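Local coordinates for spindle assembly abnormal protein 6 (Caenorhabditis elegans, PDB 4G79), which is a central scaffolding component of the centriole that ensures its ninefold symmetry and is required for centrosome biogenesis and duplication, at residues Phe10-Ile15 with His99-Asn104; Gly49-Lys54 with Val87-Phe92; Arg81-Thr86 with Lys130-Ser135. All blocks are in the same frame, centred on the assembly; numbering follows the deposited sequence. Where two conformers were deposited one is given.

Interaction 1 of 3, residues Phe10-Ile15 with His99-Asn104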
loop_
_atom_site.group_PDB
_atom_site.type_symbol
_atom_site.label_atom_id
_atom_site.label_comp_id
_atom_site.label_asym_id
_atom_site.label_seq_id
_atom_site.Cartn_x
_atom_site.Cartn_y
_atom_site.Cartn_z
ATOM N N PHE A 10 14.072 -9.709 -17.984
ATOM C CA PHE A 10 13.202 -10.718 -17.412
ATOM C C PHE A 10 12.277 -11.224 -18.491
ATOM O O PHE A 10 11.755 -10.431 -19.274
ATOM C CB PHE A 10 12.397 -10.091 -16.246
ATOM C CG PHE A 10 11.443 -11.015 -15.504
ATOM C CD1 PHE A 10 10.136 -11.186 -15.940
ATOM C CD2 PHE A 10 11.817 -11.610 -14.305
ATOM C CE1 PHE A 10 9.243 -12.015 -15.244
ATOM C CE2 PHE A 10 10.906 -12.401 -13.574
ATOM C CZ PHE A 10 9.626 -12.602 -14.055
ATOM N N ASP A 11 12.076 -12.546 -18.531
ATOM C CA ASP A 11 11.162 -13.202 -19.470
ATOM C C ASP A 11 10.671 -14.480 -18.838
ATOM O O ASP A 11 11.359 -15.493 -18.890
ATOM C CB ASP A 11 11.841 -13.475 -20.821
ATOM C CG ASP A 11 10.904 -13.927 -21.931
ATOM O OD1 ASP A 11 9.779 -14.373 -21.618
ATOM O OD2 ASP A 11 11.282 -13.798 -23.108
ATOM N N GLN A 12 9.504 -14.431 -18.191
ATOM C CA GLN A 12 8.964 -15.624 -17.550
ATOM C C GLN A 12 7.482 -15.746 -17.740
ATOM O O GLN A 12 6.788 -14.740 -17.821
ATOM C CB GLN A 12 9.231 -15.590 -16.031
ATOM C CG GLN A 12 10.698 -15.441 -15.606
ATOM C CD GLN A 12 11.490 -16.710 -15.692
ATOM O OE1 GLN A 12 10.944 -17.822 -15.701
ATOM N NE2 GLN A 12 12.808 -16.564 -15.725
ATOM N N THR A 13 6.986 -16.990 -17.725
ATOM C CA THR A 13 5.576 -17.281 -17.694
ATOM C C THR A 13 5.195 -17.295 -16.218
ATOM O O THR A 13 5.832 -17.987 -15.414
ATOM C CB THR A 13 5.261 -18.596 -18.417
ATOM O OG1 THR A 13 5.605 -18.446 -19.799
ATOM C CG2 THR A 13 3.799 -18.970 -18.282
ATOM N N LEU A 14 4.187 -16.515 -15.856
ATOM C CA LEU A 14 3.736 -16.423 -14.484
ATOM C C LEU A 14 2.258 -16.694 -14.416
ATOM O O LEU A 14 1.582 -16.562 -15.437
ATOM C CB LEU A 14 4.012 -14.998 -13.945
ATOM C CG LEU A 14 5.479 -14.499 -13.931
ATOM C CD1 LEU A 14 5.542 -13.000 -13.676
ATOM C CD2 LEU A 14 6.319 -15.276 -12.915
ATOM N N ILE A 15 1.745 -17.020 -13.213
ATOM C CA ILE A 15 0.316 -17.205 -12.991
ATOM C C ILE A 15 -0.232 -15.869 -12.556
ATOM O O ILE A 15 0.310 -15.268 -11.640
ATOM C CB ILE A 15 -0.022 -18.335 -11.946
ATOM C CG1 ILE A 15 0.663 -19.703 -12.230
ATOM C CG2 ILE A 15 -1.524 -18.477 -11.703
ATOM C CD1 ILE A 15 0.682 -20.225 -13.602
ATOM N N HIS A 99 12.212 -9.594 -6.568
ATOM C CA HIS A 99 10.933 -9.917 -5.918
ATOM C C HIS A 99 10.191 -11.024 -6.685
ATOM O O HIS A 99 9.763 -12.000 -6.075
ATOM C CB HIS A 99 10.036 -8.660 -5.788
ATOM C CG HIS A 99 8.696 -8.982 -5.205
ATOM N ND1 HIS A 99 8.476 -8.921 -3.840
ATOM C CD2 HIS A 99 7.573 -9.434 -5.815
ATOM C CE1 HIS A 99 7.234 -9.331 -3.657
ATOM N NE2 HIS A 99 6.643 -9.646 -4.820
ATOM N N LEU A 100 10.036 -10.872 -8.022
ATOM C CA LEU A 100 9.323 -11.813 -8.899
ATOM C C LEU A 100 9.929 -13.199 -8.905
ATOM O O LEU A 100 9.211 -14.172 -9.150
ATOM C CB LEU A 100 9.272 -11.312 -10.347
ATOM C CG LEU A 100 8.411 -10.101 -10.629
ATOM C CD1 LEU A 100 8.716 -9.553 -12.003
ATOM C CD2 LEU A 100 6.892 -10.427 -10.479
ATOM N N LEU A 101 11.245 -13.297 -8.694
ATOM C CA LEU A 101 11.909 -14.591 -8.715
ATOM C C LEU A 101 12.065 -15.183 -7.319
ATOM O O LEU A 101 12.258 -16.398 -7.206
ATOM C CB LEU A 101 13.287 -14.486 -9.396
ATOM C CG LEU A 101 13.284 -14.098 -10.886
ATOM C CD1 LEU A 101 14.674 -13.721 -11.351
ATOM C CD2 LEU A 101 12.725 -15.220 -11.754
ATOM N N CYS A 102 11.956 -14.353 -6.265
ATOM C CA CYS A 102 12.186 -14.786 -4.883
ATOM C C CYS A 102 10.920 -14.954 -4.044
ATOM O O CYS A 102 11.005 -15.597 -2.991
ATOM C CB CYS A 102 13.133 -13.811 -4.194
ATOM S SG CYS A 102 14.731 -13.603 -5.030
ATOM N N LYS A 103 9.909 -14.104 -4.288
ATOM C CA LYS A 103 8.734 -14.029 -3.421
ATOM C C LYS A 103 7.491 -14.575 -4.073
ATOM O O LYS A 103 7.298 -14.426 -5.281
ATOM C CB LYS A 103 8.481 -12.578 -2.972
ATOM C CG LYS A 103 9.687 -11.858 -2.364
ATOM C CD LYS A 103 9.906 -12.214 -0.903
ATOM C CE LYS A 103 10.987 -11.373 -0.280
ATOM N NZ LYS A 103 11.109 -11.636 1.178
ATOM N N ASN A 104 6.623 -15.181 -3.244
ATOM C CA ASN A 104 5.359 -15.791 -3.649
ATOM C C ASN A 104 4.304 -14.695 -3.879
ATOM O O ASN A 104 3.233 -14.710 -3.262
ATOM C CB ASN A 104 4.904 -16.821 -2.593
ATOM C CG ASN A 104 4.749 -18.239 -3.110
ATOM O OD1 ASN A 104 5.097 -18.570 -4.252
ATOM N ND2 ASN A 104 4.221 -19.115 -2.268
#

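Interaction 2 of 3, residues Gly49-Lys54 with Val87-Phe92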
loop_
_atom_site.group_PDB
_atom_site.type_symbol
_atom_site.label_atom_id
_atom_site.label_comp_id
_atom_site.label_asym_id
_atom_site.label_seq_id
_atom_site.Cartn_x
_atom_site.Cartn_y
_atom_site.Cartn_z
ATOM N N GLY A 49 17.008 9.477 -26.667
ATOM C CA GLY A 49 18.190 8.690 -26.337
ATOM C C GLY A 49 18.215 8.279 -24.868
ATOM O O GLY A 49 19.182 7.673 -24.406
ATOM N N GLU A 50 17.162 8.606 -24.113
ATOM C CA GLU A 50 17.133 8.302 -22.687
ATOM C C GLU A 50 16.715 6.837 -22.416
ATOM O O GLU A 50 16.043 6.191 -23.236
ATOM C CB GLU A 50 16.221 9.294 -21.932
ATOM C CG GLU A 50 14.752 8.885 -21.890
ATOM C CD GLU A 50 13.829 9.904 -21.251
ATOM O OE1 GLU A 50 13.900 10.081 -20.012
ATOM O OE2 GLU A 50 13.024 10.511 -21.996
ATOM N N LYS A 51 17.105 6.332 -21.236
ATOM C CA LYS A 51 16.785 4.960 -20.839
ATOM C C LYS A 51 15.311 4.843 -20.514
ATOM O O LYS A 51 14.744 5.673 -19.784
ATOM C CB LYS A 51 17.642 4.517 -19.641
ATOM C CG LYS A 51 17.261 3.128 -19.106
ATOM C CD LYS A 51 18.100 2.794 -17.881
ATOM C CE LYS A 51 17.691 1.465 -17.312
ATOM N NZ LYS A 51 18.369 1.212 -16.008
ATOM N N GLU A 52 14.708 3.789 -21.069
ATOM C CA GLU A 52 13.323 3.416 -20.885
ATOM C C GLU A 52 13.263 2.024 -20.383
ATOM O O GLU A 52 14.049 1.208 -20.851
ATOM C CB GLU A 52 12.603 3.435 -22.249
ATOM C CG GLU A 52 12.101 4.787 -22.667
ATOM C CD GLU A 52 11.485 4.811 -24.048
ATOM O OE1 GLU A 52 11.736 3.885 -24.857
ATOM O OE2 GLU A 52 10.759 5.789 -24.328
ATOM N N LEU A 53 12.324 1.715 -19.482
ATOM C CA LEU A 53 12.044 0.319 -19.127
ATOM C C LEU A 53 10.841 -0.053 -19.930
ATOM O O LEU A 53 9.992 0.815 -20.111
ATOM C CB LEU A 53 11.766 0.112 -17.636
ATOM C CG LEU A 53 12.929 0.328 -16.684
ATOM C CD1 LEU A 53 12.448 0.098 -15.249
ATOM C CD2 LEU A 53 14.089 -0.632 -17.008
ATOM N N LYS A 54 10.743 -1.289 -20.444
ATOM C CA LYS A 54 9.565 -1.683 -21.218
ATOM C C LYS A 54 8.930 -2.890 -20.551
ATOM O O LYS A 54 9.641 -3.824 -20.233
ATOM C CB LYS A 54 9.944 -1.983 -22.682
ATOM C CG LYS A 54 8.753 -2.349 -23.560
ATOM C CD LYS A 54 9.102 -2.140 -24.995
ATOM C CE LYS A 54 7.963 -2.605 -25.886
ATOM N NZ LYS A 54 6.953 -1.529 -26.065
ATOM N N VAL A 87 12.575 3.007 -3.900
ATOM C CA VAL A 87 13.784 2.764 -4.714
ATOM C C VAL A 87 13.794 3.749 -5.880
ATOM O O VAL A 87 12.739 4.179 -6.329
ATOM C CB VAL A 87 13.926 1.273 -5.197
ATOM C CG1 VAL A 87 14.121 0.344 -4.003
ATOM C CG2 VAL A 87 12.730 0.818 -6.036
ATOM N N ASP A 88 14.980 4.100 -6.365
ATOM C CA ASP A 88 15.095 4.999 -7.515
ATOM C C ASP A 88 14.894 4.230 -8.827
ATOM O O ASP A 88 14.785 2.997 -8.840
ATOM C CB ASP A 88 16.467 5.730 -7.495
ATOM C CG ASP A 88 17.668 4.810 -7.387
ATOM O OD1 ASP A 88 17.712 3.805 -8.114
ATOM O OD2 ASP A 88 18.609 5.151 -6.647
ATOM N N PHE A 89 14.826 4.959 -9.943
ATOM C CA PHE A 89 14.574 4.354 -11.242
ATOM C C PHE A 89 15.611 3.288 -11.624
ATOM O O PHE A 89 15.214 2.275 -12.158
ATOM C CB PHE A 89 14.495 5.459 -12.297
ATOM C CG PHE A 89 14.252 5.023 -13.712
ATOM C CD1 PHE A 89 13.134 4.247 -14.041
ATOM C CD2 PHE A 89 15.126 5.394 -14.731
ATOM C CE1 PHE A 89 12.896 3.871 -15.363
ATOM C CE2 PHE A 89 14.896 4.993 -16.053
ATOM C CZ PHE A 89 13.785 4.245 -16.362
ATOM N N ASP A 90 16.912 3.498 -11.326
ATOM C CA ASP A 90 18.017 2.572 -11.615
ATOM C C ASP A 90 17.849 1.233 -10.870
ATOM O O ASP A 90 18.101 0.160 -11.415
ATOM C CB ASP A 90 19.350 3.230 -11.203
ATOM C CG ASP A 90 20.585 2.452 -11.609
ATOM O OD1 ASP A 90 20.972 2.535 -12.793
ATOM O OD2 ASP A 90 21.177 1.778 -10.736
ATOM N N ALA A 91 17.472 1.312 -9.597
ATOM C CA ALA A 91 17.332 0.125 -8.754
ATOM C C ALA A 91 15.998 -0.593 -9.005
ATOM O O ALA A 91 15.911 -1.804 -8.804
ATOM C CB ALA A 91 17.436 0.525 -7.295
ATOM N N PHE A 92 14.973 0.143 -9.449
ATOM C CA PHE A 92 13.626 -0.410 -9.613
ATOM C C PHE A 92 13.558 -1.722 -10.413
ATOM O O PHE A 92 12.948 -2.643 -9.864
ATOM C CB PHE A 92 12.667 0.612 -10.214
ATOM C CG PHE A 92 11.272 0.100 -10.475
ATOM C CD1 PHE A 92 10.414 -0.202 -9.414
ATOM C CD2 PHE A 92 10.774 0.026 -11.769
ATOM C CE1 PHE A 92 9.103 -0.608 -9.650
ATOM C CE2 PHE A 92 9.462 -0.384 -12.005
ATOM C CZ PHE A 92 8.640 -0.717 -10.946
HETATM O O HOH W 1 15.732 1.929 -14.744
HETATM O O HOH W 2 19.103 -0.636 -13.800
#

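Interaction 3 of 3, residues Arg81-Thr86 with Lys130-Ser135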
loop_
_atom_site.group_PDB
_atom_site.type_symbol
_atom_site.label_atom_id
_atom_site.label_comp_id
_atom_site.label_asym_id
_atom_site.label_seq_id
_atom_site.Cartn_x
_atom_site.Cartn_y
_atom_site.Cartn_z
ATOM N N ARG A 81 5.805 8.057 -6.536
ATOM C CA ARG A 81 4.997 8.949 -5.709
ATOM C C ARG A 81 3.612 8.329 -5.479
ATOM O O ARG A 81 3.173 8.232 -4.331
ATOM C CB ARG A 81 4.884 10.334 -6.377
ATOM C CG ARG A 81 4.262 11.417 -5.489
ATOM C CD ARG A 81 3.053 12.099 -6.127
ATOM N NE ARG A 81 3.403 12.872 -7.322
ATOM C CZ ARG A 81 2.784 12.770 -8.495
ATOM N NH1 ARG A 81 1.761 11.935 -8.646
ATOM N NH2 ARG A 81 3.176 13.507 -9.526
ATOM N N ASP A 82 2.958 7.864 -6.556
ATOM C CA ASP A 82 1.622 7.262 -6.499
ATOM C C ASP A 82 1.565 5.975 -5.692
ATOM O O ASP A 82 0.547 5.721 -5.050
ATOM C CB ASP A 82 1.082 6.963 -7.912
ATOM C CG ASP A 82 0.782 8.162 -8.799
ATOM O OD1 ASP A 82 0.904 9.309 -8.317
ATOM O OD2 ASP A 82 0.433 7.949 -9.979
ATOM N N HIS A 83 2.626 5.164 -5.734
ATOM C CA HIS A 83 2.669 3.853 -5.095
ATOM C C HIS A 83 3.629 3.738 -3.917
ATOM O O HIS A 83 3.852 2.616 -3.468
ATOM C CB HIS A 83 3.013 2.777 -6.150
ATOM C CG HIS A 83 1.946 2.664 -7.168
ATOM N ND1 HIS A 83 0.763 2.025 -6.879
ATOM C CD2 HIS A 83 1.845 3.248 -8.380
ATOM C CE1 HIS A 83 0.001 2.184 -7.948
ATOM N NE2 HIS A 83 0.611 2.910 -8.879
ATOM N N ASP A 84 4.157 4.854 -3.378
ATOM C CA ASP A 84 5.052 4.874 -2.212
ATOM C C ASP A 84 6.316 4.024 -2.396
ATOM O O ASP A 84 6.828 3.463 -1.424
ATOM C CB ASP A 84 4.301 4.406 -0.939
ATOM C CG ASP A 84 3.486 5.476 -0.240
ATOM O OD1 ASP A 84 3.570 6.660 -0.659
ATOM O OD2 ASP A 84 2.757 5.130 0.720
ATOM N N LEU A 85 6.857 3.978 -3.622
ATOM C CA LEU A 85 8.082 3.232 -3.886
ATOM C C LEU A 85 9.254 3.970 -3.286
ATOM O O LEU A 85 9.320 5.203 -3.373
ATOM C CB LEU A 85 8.276 3.001 -5.407
ATOM C CG LEU A 85 7.125 2.304 -6.145
ATOM C CD1 LEU A 85 7.449 2.132 -7.645
ATOM C CD2 LEU A 85 6.795 0.921 -5.513
ATOM N N THR A 86 10.177 3.239 -2.652
ATOM C CA THR A 86 11.314 3.909 -2.002
ATOM C C THR A 86 12.625 3.688 -2.742
ATOM O O THR A 86 13.667 4.153 -2.279
ATOM C CB THR A 86 11.437 3.480 -0.559
ATOM O OG1 THR A 86 11.578 2.056 -0.528
ATOM C CG2 THR A 86 10.249 3.939 0.269
ATOM N N LYS A 130 -3.420 -6.509 1.350
ATOM C CA LYS A 130 -3.104 -6.986 -0.012
ATOM C C LYS A 130 -1.641 -6.743 -0.375
ATOM O O LYS A 130 -1.097 -7.539 -1.129
ATOM C CB LYS A 130 -4.018 -6.326 -1.043
ATOM C CG LYS A 130 -5.449 -6.810 -0.934
ATOM C CD LYS A 130 -6.332 -6.140 -1.962
ATOM C CE LYS A 130 -7.742 -6.669 -1.892
ATOM N NZ LYS A 130 -8.530 -6.274 -3.085
ATOM N N GLY A 131 -1.001 -5.709 0.211
ATOM C CA GLY A 131 0.398 -5.400 -0.050
ATOM C C GLY A 131 0.690 -5.046 -1.500
ATOM O O GLY A 131 1.696 -5.498 -2.053
ATOM N N LYS A 132 -0.132 -4.174 -2.107
ATOM C CA LYS A 132 0.134 -3.729 -3.492
ATOM C C LYS A 132 1.499 -3.065 -3.604
ATOM O O LYS A 132 1.827 -2.192 -2.795
ATOM C CB LYS A 132 -0.940 -2.759 -4.008
ATOM C CG LYS A 132 -0.854 -2.547 -5.539
ATOM C CD LYS A 132 -1.594 -1.307 -6.002
ATOM C CE LYS A 132 -2.955 -1.576 -6.581
ATOM N NZ LYS A 132 -3.575 -0.332 -7.122
ATOM N N ILE A 133 2.312 -3.493 -4.579
ATOM C CA ILE A 133 3.620 -2.882 -4.799
ATOM C C ILE A 133 3.419 -1.707 -5.757
ATOM O O ILE A 133 3.738 -0.555 -5.417
ATOM C CB ILE A 133 4.644 -3.930 -5.306
ATOM C CG1 ILE A 133 4.752 -5.103 -4.278
ATOM C CG2 ILE A 133 6.022 -3.256 -5.521
ATOM C CD1 ILE A 133 5.662 -6.268 -4.722
ATOM N N PHE A 134 2.848 -1.984 -6.936
ATOM C CA PHE A 134 2.555 -0.922 -7.896
ATOM C C PHE A 134 1.564 -1.454 -8.890
ATOM O O PHE A 134 1.279 -2.642 -8.904
ATOM C CB PHE A 134 3.861 -0.412 -8.605
ATOM C CG PHE A 134 4.462 -1.334 -9.650
ATOM C CD1 PHE A 134 5.309 -2.373 -9.280
ATOM C CD2 PHE A 134 4.193 -1.150 -11.005
ATOM C CE1 PHE A 134 5.834 -3.243 -10.239
ATOM C CE2 PHE A 134 4.732 -2.010 -11.972
ATOM C CZ PHE A 134 5.549 -3.052 -11.584
ATOM N N SER A 135 1.027 -0.569 -9.700
ATOM C CA SER A 135 0.178 -0.911 -10.822
ATOM C C SER A 135 0.602 -0.014 -11.975
ATOM O O SER A 135 1.049 1.110 -11.752
ATOM C CB SER A 135 -1.310 -0.775 -10.491
ATOM O OG SER A 135 -1.708 0.567 -10.290
HETATM O O HOH W 3 3.723 0.198 -2.850
#

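Interaction 1 of 3, residues Phe10-Ile15 with His99-Asn104
Strand 7-21 and the C-terminal turn of helix 92-102 face each other with their backbones well apart, Gln12 CA lying 9.4 Å from Leu101 CA and Leu14 CA 9.1 Å from Leu100 CA, so that side chains alone bridge the gap. This is helix-on-sheet packing in the globular N-terminal domain of SAS-6, an alpha-beta fold of the XRCC4 N-terminal kind. Phe10 and Leu100 carry much of it. In Phe10, chi1 of -179° puts CG anti to the backbone N; the ring beyond it is clasped from both faces: Gln12 CG, from two residues along the same strand, covers one, and Leu100 CD1 covers the opposite one in a CH-pi contact, 4.0 Å from the ring centroid and 19° off its normal. Leu100 crosses Phe10 at about a right angle, its CB also meeting Phe10 CE2 at 3.8 Å. Leu101 instead slides past the ring in the opposite direction and brings its CD2 obliquely to Phe10 CE2, also at 3.8 Å. An alanine in place of Phe10 would probably open a gap between strand and helix and leave Leu100 CD1 without the ring face it rests on. Further along the strand, the contact is lighter, Leu14 CD1 meeting Leu100 CD2 at 4.3 Å. Backbone bonds of Phe10, Gln12 and Leu14 to strand 29-44 fix the strand in the sheet. Toward the more exposed side, Gln12 bends at chi2 (-79°), which turns CD; its amide NE2 lies 4.2 Å from Leu101 CD2.

Interaction 2 of 3, residues Gly49-Lys54 with Val87-Phe92
Two waters do what direct polar contacts do not: Lys51 NZ donates at 3.0 Å to one that in turn donates a hydrogen bond to Phe89 O, and more weakly to a second that donates to Asp90 O. The first water also lies over the centre of the Phe89 ring, 3.2 Å above its plane. Beside the waters the contact turns apolar. Phe89 CG is anti to the backbone N (chi1 179°), which starts the side chain on its way to the strand. Leu53 and Phe89 reach toward each other tip to tip, Leu53 CG standing 3.8 Å from Phe89 CE1, while Lys51 O lies at the ring's edge, near its plane. Leu53 CD1 also touches the edge of the second ring, 3.9 Å from Phe92 CD2. On the loop, Asp88 OD1 accepts from Ala91 N at 2.9 Å, an Asx motif that leads the chain toward helix 92-102. The contact thus ties the start of strand 51-58, which pairs with strands 29-44 and 66-71, to the loop between helices 73-83 and 92-102; Phe89 packs on Asn73 and Phe92 on Leu79, both of helix 73-83.

Interaction 3 of 3, residues Arg81-Thr86 with Lys130-Ser135
The imidazole of His83 lies with one face over the backbone of strand 132-140: Phe134 CA sits 3.5 Å and Ser135 N 3.4 Å above its plane, both offset toward the rim. The Phe134 contact is a CH-pi interaction, 23° off the ring normal, while Ile133 O and Lys132 CD approach the imidazole obliquely. The Phe134 ring leads away from the histidine and takes Ile133 CG2 at its edge, in plane. A chi1 of -65° sets His83 CG beside its backbone N, where it meets Phe134 CB at 3.9 Å. At the far end of the imidazole, His83 CE1 comes within 3.3 Å of Ser135 OG. Leu85 CD2 packs 4.2 Å from Ile133 CG2 and also lies 3.4 Å from the carbonyl Ile133 O. A water sits between Ile133 O and His83 O. Two local irregularities shape this meeting: a Schellman motif at Asp84, with positive phi, turns the chain out of the helix, and a classic beta bulge sets Ile133 and Phe134 both against Leu122 of strand 117-123. The end of helix 73-83 is thereby joined to the start of strand 132-140. Helix 92-102 packs on the contact through Ile96, which meets Ile133 and Phe134, and the second subunit adjoins it, with backbone hydrogen bonds from Asp84, Thr86 and Lys130 and Ile128 of that subunit against Ile133.

All three contacts fasten helices or their connecting loop to one sheet, at different strands. Interaction 2 is buried in its apolar part, with a hydrated charged rim; interactions 1 and 3 are partly buried, and interaction 3 borders the second subunit most extensively. Their chemistry differs accordingly: hydrocarbon against an aromatic face in interaction 1, leucine and phenylalanine beside water-bridged lysine in interaction 2, imidazole on strand backbone in interaction 3. Interactions 2 and 3 join through Phe92, whose CE1 is 3.8 Å from Leu85 CD1 and whose ring meets Phe134 edge-to-face. His99 packs against Ile133, linking interactions 1 and 3, whereas interactions 1 and 2 do not touch.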